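Local coordinates for inactive Zymogen C11 Protease (Parabacteroides distasonis, PDB 6MZO), which is an inactive zymogen of a clostripain-like cysteine protease of family C11, which probably cleaves peptide bonds after activation, at residues N23-Y28 with V112-G117; I52-Q57 with Q62-K67; N191-Q196 with V210-K215. All coordinates share one frame; numbering follows the deposited sequence.

Interaction 1. Residues N23-Y28 with V112-G117; sequences NSLSGY and VLWSHG
Trp114, on strand 109-115, meets Leu25 and Tyr28 with the benzene end of its indole. Its CG is anti to the backbone N (chi1 -173°), and this carries the ring across to the start of helix 26-43. Trp114 CZ2 lies 3.9 Å from Tyr28 CB, and Trp114 CH2 lies 4.1 Å from Leu25 CB. Tyr28 CB and Leu25 O come in obliquely to the indole. Tyr28 touches through CB, while its ring runs off from the strand. Trp114 NE1 is satisfied by Asn191 O. His116 comes next and packs within its own segment, its CD2 sitting 3.8 Å above one face of Trp114, near the rim. The His116-Gly117 sequence after the strand is consistent with the His-Gly motif of clan CD peptidases, whose histidine is catalytic in active relatives. His116 NE2 is hydrogen-bonded to Asp161 OD1. Leu25 CD1 reaches the base of His116, 3.6 Å from His116 CB and 3.3 Å from His116 O, the two side chains crossing at about a right angle. An Asx turn sets the loop that leads into Leu25: Leu25 N donates to Asn23 OD1 (2.9 Å), in the carbonyl plane and on a lone pair.

Interaction 2. Residues I52-Q57 with Q62-K67; sequences IYTDKQ and QLFQLK
Ile52 and Phe64 face each other across two antiparallel strands, and the branched Ile52 side chain forms the bump that the Phe64 ring lies against. Ile52 CB sits over one face of that ring, 3.8 Å from its centroid and 22° off the normal, displaced toward the rim. This is a CH-pi contact. Ile52 CG1 and CG2 spread from CB, with CG1 near Phe64 CE2 and CG2 near Phe64 CZ. The ring reaches over because Phe64 CG stands between its own backbone N and carbonyl carbon (chi1 52°), which leans it toward the neighbouring strand. Thr54 fills in at the ring's edge: its OG1 lies near the ring plane, 3.8 Å from Phe64 CE1. Leu66 CD1 packs beside the ring, 4.0 Å from Ile52 CG1. Leu33 of helix 26-43 touches both Ile52 and Phe64 on this face.

The two strands form a beta hairpin at one side of the central mixed sheet. Ile52-Phe64 and Thr54-Gln62 are hydrogen-bonded pairs, each with two nearly straight N-H...O bonds; Ile52 N to Phe64 O is 2.8 Å. Tyr53-Leu63 between them is a non-hydrogen-bonded pair, where Leu63 CA comes 3.3 Å from Ile52 O. Tyr53 and Leu63 turn to the other face, toward helix 90-103. Their side chains meet loosely, while Leu63 CD1 tucks in at 3.5 Å from Ile52 O.

Thr54 and Gln62 run alongside each other in the same direction. Thr54 OG1 is 3.6 Å from Gln62 CG. One water joins their polar ends, donating to Thr54 OG1 and accepting from Gln62 NE2, each at 2.7 Å.

Interaction 3. Residues N191-Q196 with V210-K215; sequences NGFPYQ and VGIATK
Gly211 O is gripped by two donors of its own helix, Lys215 N and Thr214 OG1, both at 2.9 Å; Lys215 in turn meets Pro194. The two donors reach the oxygen from the same face of its carbonyl plane. The threonine hydroxyl is tilted 30° from that plane; it joins the helical bond from Lys215 N as a second donor. Across the contact, Pro194 sets its ring against the helix backbone: Pro194 CG lies 3.8 Å from Lys215 O. The Lys215 side chain leads away from the proline, and its NZ forms a salt bridge with Asp201 of helix 195-203. Phe193 supplies the other touch. Its CE2 lies 4.1 Å from Ile212 CG2, and the two side chains cross at about a right angle. Phe216, one turn beyond Ile212, also meets the Phe193 ring. On the loop side, Phe193 CB sits 3.8 Å above one face of the Tyr195 ring, toward its rim. Asp161 OD2 bonds to both Phe193 N and Tyr195 OH, which ties this loop to strand 155-162. An inverse gamma turn centred on Pro194 leads the chain into helix 195-203. Helix 209-220 packs on strand 302-307, at the edge of the central sheet, and helix 195-203 lies against it, consistent with the alpha/beta fold of caspase-like clan CD peptidases.

Interactions 1 and 2 both reach the nine-stranded mixed sheet, with centres about 13 Å apart. Helix 26-43, which interaction 1 touches at its start, leads in the chain to strand 49-54 of interaction 2. Both segments of interaction 2 fall between those of interaction 1 in the chain, and the two contacts touch where Ser26 meets Lys56. Interaction 3 comes later in the chain. Its centre is about 16 Å from that of interaction 1, and the bond from Trp114 to Asn191 joins them. Interactions 2 and 3 do not touch; their nearest atoms are about 8 Å apart. Interaction 1 thus links the hairpin side of the fold to loop 191-196, beside the His-Gly motif of the clan.

Interaction 1. Residues N23-Y28 with V112-G117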
ATOM      1  N   ASN A  23      -0.897  14.378  12.705  1.00 76.91           N
ATOM      2  CA  ASN A  23       0.116  13.797  13.569  1.00 76.05           C
ATOM      3  C   ASN A  23       1.458  14.491  13.364  1.00 74.46           C
ATOM      4  O   ASN A  23       1.519  15.615  12.846  1.00 73.97           O
ATOM      5  CB  ASN A  23       0.241  12.285  13.323  1.00 73.89           C
ATOM      6  CG  ASN A  23       0.303  11.932  11.844  1.00 70.64           C
ATOM      7  OD1 ASN A  23       1.273  12.253  11.158  1.00 70.75           O
ATOM      8  ND2 ASN A  23      -0.728  11.261  11.349  1.00 67.54           N
ATOM      9  N   SER A  24       2.530  13.809  13.761  1.00 72.04           N
ATOM     10  CA  SER A  24       3.879  14.358  13.653  1.00 71.13           C
ATOM     11  C   SER A  24       4.315  14.575  12.201  1.00 64.18           C
ATOM     12  O   SER A  24       5.377  15.146  11.959  1.00 64.35           O
ATOM     13  CB  SER A  24       4.892  13.443  14.364  1.00 74.55           C
ATOM     14  OG  SER A  24       4.891  12.135  13.811  1.00 73.40           O
ATOM     15  N   LEU A  25       3.498  14.123  11.249  1.00 56.04           N
ATOM     16  CA  LEU A  25       3.904  14.087   9.847  1.00 54.11           C
ATOM     17  C   LEU A  25       3.138  15.064   8.947  1.00 50.72           C
ATOM     18  O   LEU A  25       3.159  14.943   7.719  1.00 45.53           O
ATOM     19  CB  LEU A  25       3.747  12.661   9.286  1.00 53.88           C
ATOM     20  CG  LEU A  25       4.412  11.476   9.987  1.00 55.68           C
ATOM     21  CD1 LEU A  25       4.093  10.168   9.249  1.00 54.40           C
ATOM     22  CD2 LEU A  25       5.909  11.651  10.112  1.00 56.44           C
ATOM     23  N   SER A  26       2.443  16.027   9.544  1.00 53.56           N
ATOM     24  CA  SER A  26       1.659  17.010   8.792  1.00 51.74           C
ATOM     25  C   SER A  26       2.468  17.820   7.731  1.00 44.79           C
ATOM     26  O   SER A  26       1.941  18.235   6.665  1.00 40.78           O
ATOM     27  CB  SER A  26       1.012  17.974   9.799  1.00 53.92           C
ATOM     28  OG  SER A  26       0.030  18.730   9.142  1.00 53.63           O
ATOM     29  N   GLY A  27       3.738  18.101   8.072  1.00 47.11           N
ATOM     30  CA  GLY A  27       4.668  18.733   7.143  1.00 42.64           C
ATOM     31  C   GLY A  27       4.799  17.970   5.846  1.00 39.81           C
ATOM     32  O   GLY A  27       4.947  18.527   4.741  1.00 36.44           O
ATOM     33  N   TYR A  28       4.789  16.656   5.982  1.00 33.46           N
ATOM     34  CA  TYR A  28       4.884  15.806   4.809  1.00 35.57           C
ATOM     35  C   TYR A  28       3.634  15.880   3.907  1.00 29.47           C
ATOM     36  O   TYR A  28       3.703  15.705   2.693  1.00 31.57           O
ATOM     37  CB  TYR A  28       5.123  14.367   5.211  1.00 37.16           C
ATOM     38  CG  TYR A  28       6.530  14.177   5.691  1.00 47.52           C
ATOM     39  CD1 TYR A  28       7.603  14.519   4.879  1.00 51.19           C
ATOM     40  CD2 TYR A  28       6.792  13.709   6.951  1.00 52.08           C
ATOM     41  CE1 TYR A  28       8.918  14.383   5.317  1.00 53.06           C
ATOM     42  CE2 TYR A  28       8.108  13.558   7.397  1.00 54.03           C
ATOM     43  CZ  TYR A  28       9.160  13.897   6.568  1.00 54.68           C
ATOM     44  OH  TYR A  28      10.456  13.754   7.025  1.00 60.59           O
ATOM     45  N   VAL A 112      -5.746   6.797  -3.737  1.00 17.29           N
ATOM     46  CA  VAL A 112      -4.371   6.898  -3.133  1.00 16.61           C
ATOM     47  C   VAL A 112      -4.617   7.087  -1.645  1.00 18.92           C
ATOM     48  O   VAL A 112      -5.360   8.000  -1.245  1.00 21.39           O
ATOM     49  CB  VAL A 112      -3.622   8.068  -3.637  1.00 20.74           C
ATOM     50  CG1 VAL A 112      -2.260   8.164  -2.952  1.00 19.49           C
ATOM     51  CG2 VAL A 112      -3.479   7.967  -5.190  1.00 18.63           C
ATOM     52  N   LEU A 113      -4.051   6.192  -0.828  1.00 18.48           N
ATOM     53  CA  LEU A 113      -4.243   6.293   0.653  1.00 20.53           C
ATOM     54  C   LEU A 113      -2.898   6.553   1.213  1.00 20.07           C
ATOM     55  O   LEU A 113      -1.951   5.758   0.976  1.00 21.76           O
ATOM     56  CB  LEU A 113      -4.783   5.007   1.225  1.00 20.87           C
ATOM     57  CG  LEU A 113      -6.148   4.590   0.770  1.00 23.90           C
ATOM     58  CD1 LEU A 113      -6.528   3.241   1.511  1.00 28.11           C
ATOM     59  CD2 LEU A 113      -7.085   5.714   1.073  1.00 30.02           C
ATOM     60  N   TRP A 114      -2.732   7.686   1.836  1.00 19.17           N
ATOM     61  CA  TRP A 114      -1.455   8.067   2.373  1.00 21.58           C
ATOM     62  C   TRP A 114      -1.512   7.934   3.884  1.00 27.18           C
ATOM     63  O   TRP A 114      -2.400   8.548   4.532  1.00 25.84           O
ATOM     64  CB  TRP A 114      -1.147   9.535   2.019  1.00 22.62           C
ATOM     65  CG  TRP A 114       0.234  10.025   2.371  1.00 25.88           C
ATOM     66  CD1 TRP A 114       1.324  10.097   1.537  1.00 27.98           C
ATOM     67  CD2 TRP A 114       0.666  10.546   3.631  1.00 29.48           C
ATOM     68  NE1 TRP A 114       2.391  10.608   2.212  1.00 32.05           N
ATOM     69  CE2 TRP A 114       2.018  10.885   3.493  1.00 29.72           C
ATOM     70  CE3 TRP A 114       0.046  10.722   4.849  1.00 31.74           C
ATOM     71  CZ2 TRP A 114       2.755  11.405   4.542  1.00 38.31           C
ATOM     72  CZ3 TRP A 114       0.782  11.256   5.903  1.00 37.25           C
ATOM     73  CH2 TRP A 114       2.113  11.582   5.729  1.00 36.56           C
ATOM     74  N   SER A 115      -0.568   7.176   4.417  1.00 23.41           N
ATOM     75  CA  SER A 115      -0.595   6.933   5.877  1.00 30.43           C
ATOM     76  C   SER A 115       0.769   6.386   6.205  1.00 36.15           C
ATOM     77  O   SER A 115       1.020   5.229   5.923  1.00 33.05           O
ATOM     78  CB  SER A 115      -1.681   5.914   6.221  1.00 36.29           C
ATOM     79  OG  SER A 115      -1.809   5.718   7.642  1.00 43.48           O
ATOM     80  N   HIS A 116       1.663   7.189   6.741  1.00 44.16           N
ATOM     81  CA  HIS A 116       2.937   6.645   7.195  1.00 51.60           C
ATOM     82  C   HIS A 116       2.956   6.336   8.706  1.00 58.55           C
ATOM     83  O   HIS A 116       2.730   7.206   9.534  1.00 59.31           O
ATOM     84  CB  HIS A 116       4.051   7.594   6.798  1.00 54.20           C
ATOM     85  CG  HIS A 116       4.209   7.725   5.315  1.00 56.67           C
ATOM     86  ND1 HIS A 116       5.321   8.285   4.727  1.00 57.81           N
ATOM     87  CD2 HIS A 116       3.379   7.378   4.301  1.00 55.40           C
ATOM     88  CE1 HIS A 116       5.174   8.268   3.411  1.00 59.45           C
ATOM     89  NE2 HIS A 116       4.013   7.706   3.129  1.00 53.52           N
ATOM     90  N   GLY A 117       3.229   5.069   9.017  1.00 64.14           N
ATOM     91  CA  GLY A 117       3.074   4.478  10.338  1.00 66.79           C
ATOM     92  C   GLY A 117       3.446   3.009  10.241  1.00 68.51           C
ATOM     93  O   GLY A 117       4.453   2.668   9.619  1.00 71.89           O
TER

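Interaction 2. Residues I52-Q57 with Q62-K67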
ATOM      1  N   ILE A  52      -8.853  15.746  -3.264  1.00 22.30           N
ATOM      2  CA  ILE A  52      -7.907  15.534  -2.128  1.00 22.67           C
ATOM      3  C   ILE A  52      -8.643  15.694  -0.830  1.00 25.41           C
ATOM      4  O   ILE A  52      -9.468  16.638  -0.687  1.00 25.65           O
ATOM      5  CB  ILE A  52      -6.785  16.593  -2.114  1.00 24.54           C
ATOM      6  CG1 ILE A  52      -6.239  16.860  -3.507  1.00 25.07           C
ATOM      7  CG2 ILE A  52      -5.656  16.231  -1.141  1.00 24.60           C
ATOM      8  CD1 ILE A  52      -5.438  15.687  -4.137  1.00 27.60           C
ATOM      9  N   TYR A  53      -8.338  14.835   0.136  1.00 24.83           N
ATOM     10  CA  TYR A  53      -8.862  14.992   1.499  1.00 27.07           C
ATOM     11  C   TYR A  53      -7.664  15.146   2.376  1.00 30.12           C
ATOM     12  O   TYR A  53      -6.686  14.315   2.277  1.00 26.99           O
ATOM     13  CB  TYR A  53      -9.671  13.779   1.934  1.00 27.29           C
ATOM     14  CG  TYR A  53     -10.079  13.808   3.386  1.00 29.65           C
ATOM     15  CD1 TYR A  53     -11.279  14.408   3.778  1.00 34.22           C
ATOM     16  CD2 TYR A  53      -9.286  13.180   4.368  1.00 30.92           C
ATOM     17  CE1 TYR A  53     -11.663  14.432   5.122  1.00 37.87           C
ATOM     18  CE2 TYR A  53      -9.646  13.234   5.705  1.00 34.58           C
ATOM     19  CZ  TYR A  53     -10.837  13.840   6.058  1.00 36.42           C
ATOM     20  OH  TYR A  53     -11.188  13.803   7.387  1.00 39.69           O
ATOM     21  N   THR A  54      -7.674  16.178   3.201  1.00 29.43           N
ATOM     22  CA  THR A  54      -6.624  16.300   4.199  1.00 32.44           C
ATOM     23  C   THR A  54      -7.195  16.512   5.576  1.00 38.07           C
ATOM     24  O   THR A  54      -8.323  17.045   5.743  1.00 34.48           O
ATOM     25  CB  THR A  54      -5.667  17.474   3.917  1.00 31.32           C
ATOM     26  OG1 THR A  54      -6.400  18.710   4.009  1.00 33.37           O
ATOM     27  CG2 THR A  54      -4.997  17.383   2.531  1.00 28.55           C
ATOM     28  N   ASP A  55      -6.386  16.163   6.589  1.00 34.72           N
ATOM     29  CA  ASP A  55      -6.731  16.420   8.006  1.00 37.77           C
ATOM     30  C   ASP A  55      -5.472  16.864   8.746  1.00 49.29           C
ATOM     31  O   ASP A  55      -4.967  16.186   9.630  1.00 52.88           O
ATOM     32  CB  ASP A  55      -7.345  15.163   8.624  1.00 44.17           C
ATOM     33  CG  ASP A  55      -7.683  15.324  10.109  1.00 49.45           C
ATOM     34  OD1 ASP A  55      -8.082  16.418  10.561  1.00 48.56           O
ATOM     35  OD2 ASP A  55      -7.556  14.317  10.810  1.00 53.35           O
ATOM     36  N   LYS A  56      -4.959  18.028   8.416  1.00 45.34           N
ATOM     37  CA  LYS A  56      -3.691  18.421   8.984  1.00 42.99           C
ATOM     38  C   LYS A  56      -3.868  18.934  10.400  1.00 50.82           C
ATOM     39  O   LYS A  56      -4.926  19.464  10.779  1.00 56.09           O
ATOM     40  CB  LYS A  56      -3.039  19.505   8.139  1.00 43.03           C
ATOM     41  CG  LYS A  56      -2.625  19.006   6.739  1.00 43.99           C
ATOM     42  CD  LYS A  56      -1.601  19.921   6.107  1.00 52.21           C
ATOM     43  CE  LYS A  56      -2.255  21.037   5.310  1.00 59.58           C
ATOM     44  NZ  LYS A  56      -1.247  21.887   4.597  1.00 62.90           N
ATOM     45  N   GLN A  57      -2.806  18.803  11.170  1.00 49.77           N
ATOM     46  CA  GLN A  57      -2.842  19.366  12.502  1.00 57.12           C
ATOM     47  C   GLN A  57      -2.955  20.894  12.399  1.00 62.27           C
ATOM     48  O   GLN A  57      -2.366  21.519  11.506  1.00 63.93           O
ATOM     49  CB  GLN A  57      -1.629  18.939  13.279  1.00 67.38           C
ATOM     50  CG  GLN A  57      -0.321  19.435  12.747  1.00 72.59           C
ATOM     51  CD  GLN A  57       0.784  19.168  13.754  1.00 79.18           C
ATOM     52  OE1 GLN A  57       0.509  18.716  14.862  1.00 80.60           O
ATOM     53  NE2 GLN A  57       2.031  19.436  13.374  1.00 81.33           N
ATOM     54  N   GLN A  62     -10.722  18.620   5.319  1.00 39.10           N
ATOM     55  CA  GLN A  62     -11.363  19.247   4.168  1.00 37.96           C
ATOM     56  C   GLN A  62     -11.209  18.396   2.931  1.00 37.36           C
ATOM     57  O   GLN A  62     -10.187  17.695   2.780  1.00 34.83           O
ATOM     58  CB  GLN A  62     -10.791  20.622   3.933  1.00 44.57           C
ATOM     59  CG  GLN A  62      -9.331  20.740   3.974  1.00 49.71           C
ATOM     60  CD  GLN A  62      -8.874  22.154   3.629  1.00 62.07           C
ATOM     61  OE1 GLN A  62      -9.610  23.119   3.809  1.00 65.72           O
ATOM     62  NE2 GLN A  62      -7.659  22.271   3.097  1.00 66.02           N
ATOM     63  N   LEU A  63     -12.240  18.459   2.076  1.00 32.37           N
ATOM     64  CA  LEU A  63     -12.239  17.804   0.771  1.00 31.75           C
ATOM     65  C   LEU A  63     -12.162  18.903  -0.273  1.00 33.43           C
ATOM     66  O   LEU A  63     -12.985  19.842  -0.238  1.00 33.88           O
ATOM     67  CB  LEU A  63     -13.515  16.950   0.621  1.00 33.03           C
ATOM     68  CG  LEU A  63     -13.748  16.263  -0.712  1.00 32.74           C
ATOM     69  CD1 LEU A  63     -12.677  15.200  -0.924  1.00 29.13           C
ATOM     70  CD2 LEU A  63     -15.149  15.638  -0.693  1.00 36.00           C
ATOM     71  N   PHE A  64     -11.181  18.831  -1.188  1.00 29.96           N
ATOM     72  CA  PHE A  64     -11.074  19.911  -2.180  1.00 29.94           C
ATOM     73  C   PHE A  64     -10.653  19.314  -3.509  1.00 29.05           C
ATOM     74  O   PHE A  64     -10.036  18.267  -3.580  1.00 25.33           O
ATOM     75  CB  PHE A  64     -10.090  21.021  -1.752  1.00 28.36           C
ATOM     76  CG  PHE A  64      -8.679  20.519  -1.327  1.00 27.50           C
ATOM     77  CD1 PHE A  64      -8.458  20.136  -0.016  1.00 32.82           C
ATOM     78  CD2 PHE A  64      -7.625  20.520  -2.247  1.00 27.30           C
ATOM     79  CE1 PHE A  64      -7.166  19.716   0.424  1.00 31.66           C
ATOM     80  CE2 PHE A  64      -6.328  20.107  -1.852  1.00 30.38           C
ATOM     81  CZ  PHE A  64      -6.105  19.719  -0.508  1.00 26.69           C
ATOM     82  N   GLN A  65     -11.000  20.008  -4.563  1.00 28.45           N
ATOM     83  CA  GLN A  65     -10.609  19.645  -5.915  1.00 24.46           C
ATOM     84  C   GLN A  65      -9.386  20.477  -6.300  1.00 25.27           C
ATOM     85  O   GLN A  65      -9.221  21.673  -5.903  1.00 25.98           O
ATOM     86  CB  GLN A  65     -11.815  19.897  -6.854  1.00 25.88           C
ATOM     87  CG  GLN A  65     -11.396  19.619  -8.329  1.00 24.80           C
ATOM     88  CD  GLN A  65     -12.571  19.792  -9.307  1.00 25.65           C
ATOM     89  OE1 GLN A  65     -13.587  20.502  -9.021  1.00 30.81           O
ATOM     90  NE2 GLN A  65     -12.444  19.148 -10.468  1.00 29.67           N
ATOM     91  N   LEU A  66      -8.498  19.867  -7.080  1.00 22.78           N
ATOM     92  CA  LEU A  66      -7.417  20.624  -7.691  1.00 22.69           C
ATOM     93  C   LEU A  66      -7.644  20.525  -9.159  1.00 27.01           C
ATOM     94  O   LEU A  66      -7.784  19.403  -9.668  1.00 24.66           O
ATOM     95  CB  LEU A  66      -6.058  20.036  -7.394  1.00 21.97           C
ATOM     96  CG  LEU A  66      -5.638  20.180  -5.948  1.00 24.57           C
ATOM     97  CD1 LEU A  66      -4.258  19.484  -5.712  1.00 24.85           C
ATOM     98  CD2 LEU A  66      -5.558  21.678  -5.500  1.00 26.72           C
ATOM     99  N   LYS A  67      -7.648  21.634  -9.854  1.00 27.25           N
ATOM    100  CA  LYS A  67      -7.801  21.563 -11.277  1.00 29.73           C
ATOM    101  C   LYS A  67      -6.923  22.579 -11.980  1.00 27.43           C
ATOM    102  O   LYS A  67      -6.413  23.455 -11.371  1.00 28.72           O
ATOM    103  CB  LYS A  67      -9.248  21.735 -11.662  1.00 31.07           C
ATOM    104  CG  LYS A  67      -9.735  23.128 -11.433  1.00 29.54           C
ATOM    105  CD  LYS A  67     -11.240  23.238 -11.560  1.00 52.19           C
ATOM    106  CE  LYS A  67     -11.771  22.565 -12.788  1.00 54.61           C
ATOM    107  NZ  LYS A  67     -13.234  22.742 -12.916  1.00 56.69           N
TER
HETATM  108  O   HOH W   1      -5.255  21.073   3.209  1.00 44.09           O

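Interaction 3. Residues N191-Q196 with V210-K215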
ATOM      1  N   ASN A 191       8.515  12.110   2.128  1.00 55.85           N
ATOM      2  CA  ASN A 191       7.294  12.516   1.485  1.00 63.39           C
ATOM      3  C   ASN A 191       6.473  11.289   1.108  1.00 57.96           C
ATOM      4  O   ASN A 191       5.266  11.241   1.377  1.00 65.83           O
ATOM      5  CB  ASN A 191       7.597  13.368   0.258  1.00 73.25           C
ATOM      6  CG  ASN A 191       8.888  12.967  -0.409  1.00 81.60           C
ATOM      7  OD1 ASN A 191       9.698  12.241   0.174  1.00 86.02           O
ATOM      8  ND2 ASN A 191       9.101  13.446  -1.629  1.00 83.85           N
ATOM      9  N   GLY A 192       7.118  10.269   0.554  1.00 39.69           N
ATOM     10  CA  GLY A 192       6.309   9.232  -0.050  1.00 33.85           C
ATOM     11  C   GLY A 192       6.494   9.175  -1.585  1.00 28.48           C
ATOM     12  O   GLY A 192       7.643   9.312  -2.054  1.00 28.26           O
ATOM     13  N   PHE A 193       5.405   8.914  -2.327  1.00 24.07           N
ATOM     14  CA  PHE A 193       5.509   8.761  -3.776  1.00 20.18           C
ATOM     15  C   PHE A 193       5.886  10.078  -4.476  1.00 25.22           C
ATOM     16  O   PHE A 193       5.669  11.189  -3.948  1.00 25.78           O
ATOM     17  CB  PHE A 193       4.202   8.221  -4.390  1.00 19.99           C
ATOM     18  CG  PHE A 193       4.088   6.749  -4.368  1.00 20.25           C
ATOM     19  CD1 PHE A 193       4.071   6.072  -3.176  1.00 21.10           C
ATOM     20  CD2 PHE A 193       4.011   6.043  -5.592  1.00 23.32           C
ATOM     21  CE1 PHE A 193       3.930   4.630  -3.180  1.00 22.66           C
ATOM     22  CE2 PHE A 193       3.906   4.653  -5.604  1.00 22.51           C
ATOM     23  CZ  PHE A 193       3.831   3.953  -4.399  1.00 23.77           C
ATOM     24  N   PRO A 194       6.463   9.972  -5.684  1.00 23.02           N
ATOM     25  CA  PRO A 194       6.879  11.184  -6.419  1.00 22.48           C
ATOM     26  C   PRO A 194       5.691  11.727  -7.195  1.00 21.32           C
ATOM     27  O   PRO A 194       5.554  11.534  -8.419  1.00 22.43           O
ATOM     28  CB  PRO A 194       7.988  10.654  -7.338  1.00 24.67           C
ATOM     29  CG  PRO A 194       7.542   9.211  -7.662  1.00 22.47           C
ATOM     30  CD  PRO A 194       7.036   8.728  -6.256  1.00 22.41           C
ATOM     31  N   TYR A 195       4.777  12.345  -6.450  1.00 21.69           N
ATOM     32  CA  TYR A 195       3.537  12.775  -7.100  1.00 22.31           C
ATOM     33  C   TYR A 195       3.872  13.684  -8.235  1.00 22.79           C
ATOM     34  O   TYR A 195       3.111  13.769  -9.226  1.00 24.94           O
ATOM     35  CB  TYR A 195       2.565  13.483  -6.089  1.00 20.83           C
ATOM     36  CG  TYR A 195       2.064  12.454  -5.090  1.00 20.10           C
ATOM     37  CD1 TYR A 195       1.105  11.526  -5.493  1.00 20.23           C
ATOM     38  CD2 TYR A 195       2.646  12.312  -3.848  1.00 22.91           C
ATOM     39  CE1 TYR A 195       0.661  10.511  -4.619  1.00 20.86           C
ATOM     40  CE2 TYR A 195       2.222  11.290  -2.950  1.00 25.14           C
ATOM     41  CZ  TYR A 195       1.236  10.384  -3.378  1.00 22.40           C
ATOM     42  OH  TYR A 195       0.859   9.382  -2.555  1.00 23.57           O
ATOM     43  N   GLN A 196       5.006  14.407  -8.158  1.00 21.64           N
ATOM     44  CA  GLN A 196       5.249  15.381  -9.235  1.00 20.69           C
ATOM     45  C   GLN A 196       5.546  14.735 -10.598  1.00 22.42           C
ATOM     46  O   GLN A 196       5.553  15.472 -11.622  1.00 21.34           O
ATOM     47  CB  GLN A 196       6.419  16.291  -8.813  1.00 23.72           C
ATOM     48  CG  GLN A 196       7.805  15.587  -8.820  1.00 26.41           C
ATOM     49  CD  GLN A 196       8.093  14.670  -7.639  1.00 31.87           C
ATOM     50  OE1 GLN A 196       7.323  14.505  -6.681  1.00 27.30           O
ATOM     51  NE2 GLN A 196       9.291  14.049  -7.699  1.00 35.18           N
ATOM     52  N   VAL A 210       1.984   0.373 -14.181  1.00 22.45           N
ATOM     53  CA  VAL A 210       3.389   0.081 -14.286  1.00 23.37           C
ATOM     54  C   VAL A 210       4.203   1.391 -14.386  1.00 25.03           C
ATOM     55  O   VAL A 210       5.225   1.492 -13.761  1.00 24.48           O
ATOM     56  CB  VAL A 210       3.686  -0.896 -15.489  1.00 22.53           C
ATOM     57  CG1 VAL A 210       5.177  -1.101 -15.696  1.00 28.75           C
ATOM     58  CG2 VAL A 210       2.936  -2.231 -15.208  1.00 26.76           C
ATOM     59  N   GLY A 211       3.699   2.410 -15.120  1.00 22.56           N
ATOM     60  CA  GLY A 211       4.319   3.726 -15.146  1.00 22.90           C
ATOM     61  C   GLY A 211       4.493   4.298 -13.766  1.00 24.45           C
ATOM     62  O   GLY A 211       5.541   4.826 -13.445  1.00 22.56           O
ATOM     63  N   ILE A 212       3.429   4.238 -12.967  1.00 20.21           N
ATOM     64  CA  ILE A 212       3.517   4.802 -11.630  1.00 18.40           C
ATOM     65  C   ILE A 212       4.638   4.171 -10.794  1.00 21.80           C
ATOM     66  O   ILE A 212       5.440   4.889 -10.209  1.00 20.17           O
ATOM     67  CB  ILE A 212       2.165   4.652 -10.901  1.00 18.38           C
ATOM     68  CG1 ILE A 212       1.118   5.563 -11.555  1.00 21.02           C
ATOM     69  CG2 ILE A 212       2.321   4.981  -9.384  1.00 19.60           C
ATOM     70  CD1 ILE A 212      -0.326   5.209 -11.098  1.00 23.99           C
ATOM     71  N   ALA A 213       4.725   2.835 -10.873  1.00 20.80           N
ATOM     72  CA  ALA A 213       5.772   2.148 -10.099  1.00 21.48           C
ATOM     73  C   ALA A 213       7.171   2.400 -10.664  1.00 21.04           C
ATOM     74  O   ALA A 213       8.132   2.583  -9.912  1.00 23.07           O
ATOM     75  CB  ALA A 213       5.442   0.691 -10.067  1.00 22.05           C
ATOM     76  N   THR A 214       7.263   2.471 -11.990  1.00 20.61           N
ATOM     77  CA  THR A 214       8.570   2.773 -12.616  1.00 20.83           C
ATOM     78  C   THR A 214       9.055   4.181 -12.246  1.00 22.81           C
ATOM     79  O   THR A 214      10.261   4.392 -12.032  1.00 25.63           O
ATOM     80  CB  THR A 214       8.593   2.595 -14.150  1.00 27.79           C
ATOM     81  OG1 THR A 214       7.777   3.597 -14.778  1.00 36.60           O
ATOM     82  CG2 THR A 214       8.079   1.240 -14.507  1.00 24.01           C
ATOM     83  N   LYS A 215       8.128   5.131 -12.102  1.00 21.09           N
ATOM     84  CA  LYS A 215       8.499   6.454 -11.665  1.00 21.82           C
ATOM     85  C   LYS A 215       8.954   6.509 -10.232  1.00 20.31           C
ATOM     86  O   LYS A 215       9.859   7.263  -9.910  1.00 24.13           O
ATOM     87  CB  LYS A 215       7.309   7.400 -11.858  1.00 23.01           C
ATOM     88  CG  LYS A 215       7.368   8.138 -13.218  1.00 27.53           C
ATOM     89  CD  LYS A 215       7.105   7.269 -14.477  1.00 43.34           C
ATOM     90  CE  LYS A 215       6.957   8.142 -15.821  1.00 23.05           C
ATOM     91  NZ  LYS A 215       5.916   9.161 -15.557  1.00 24.84           N
TER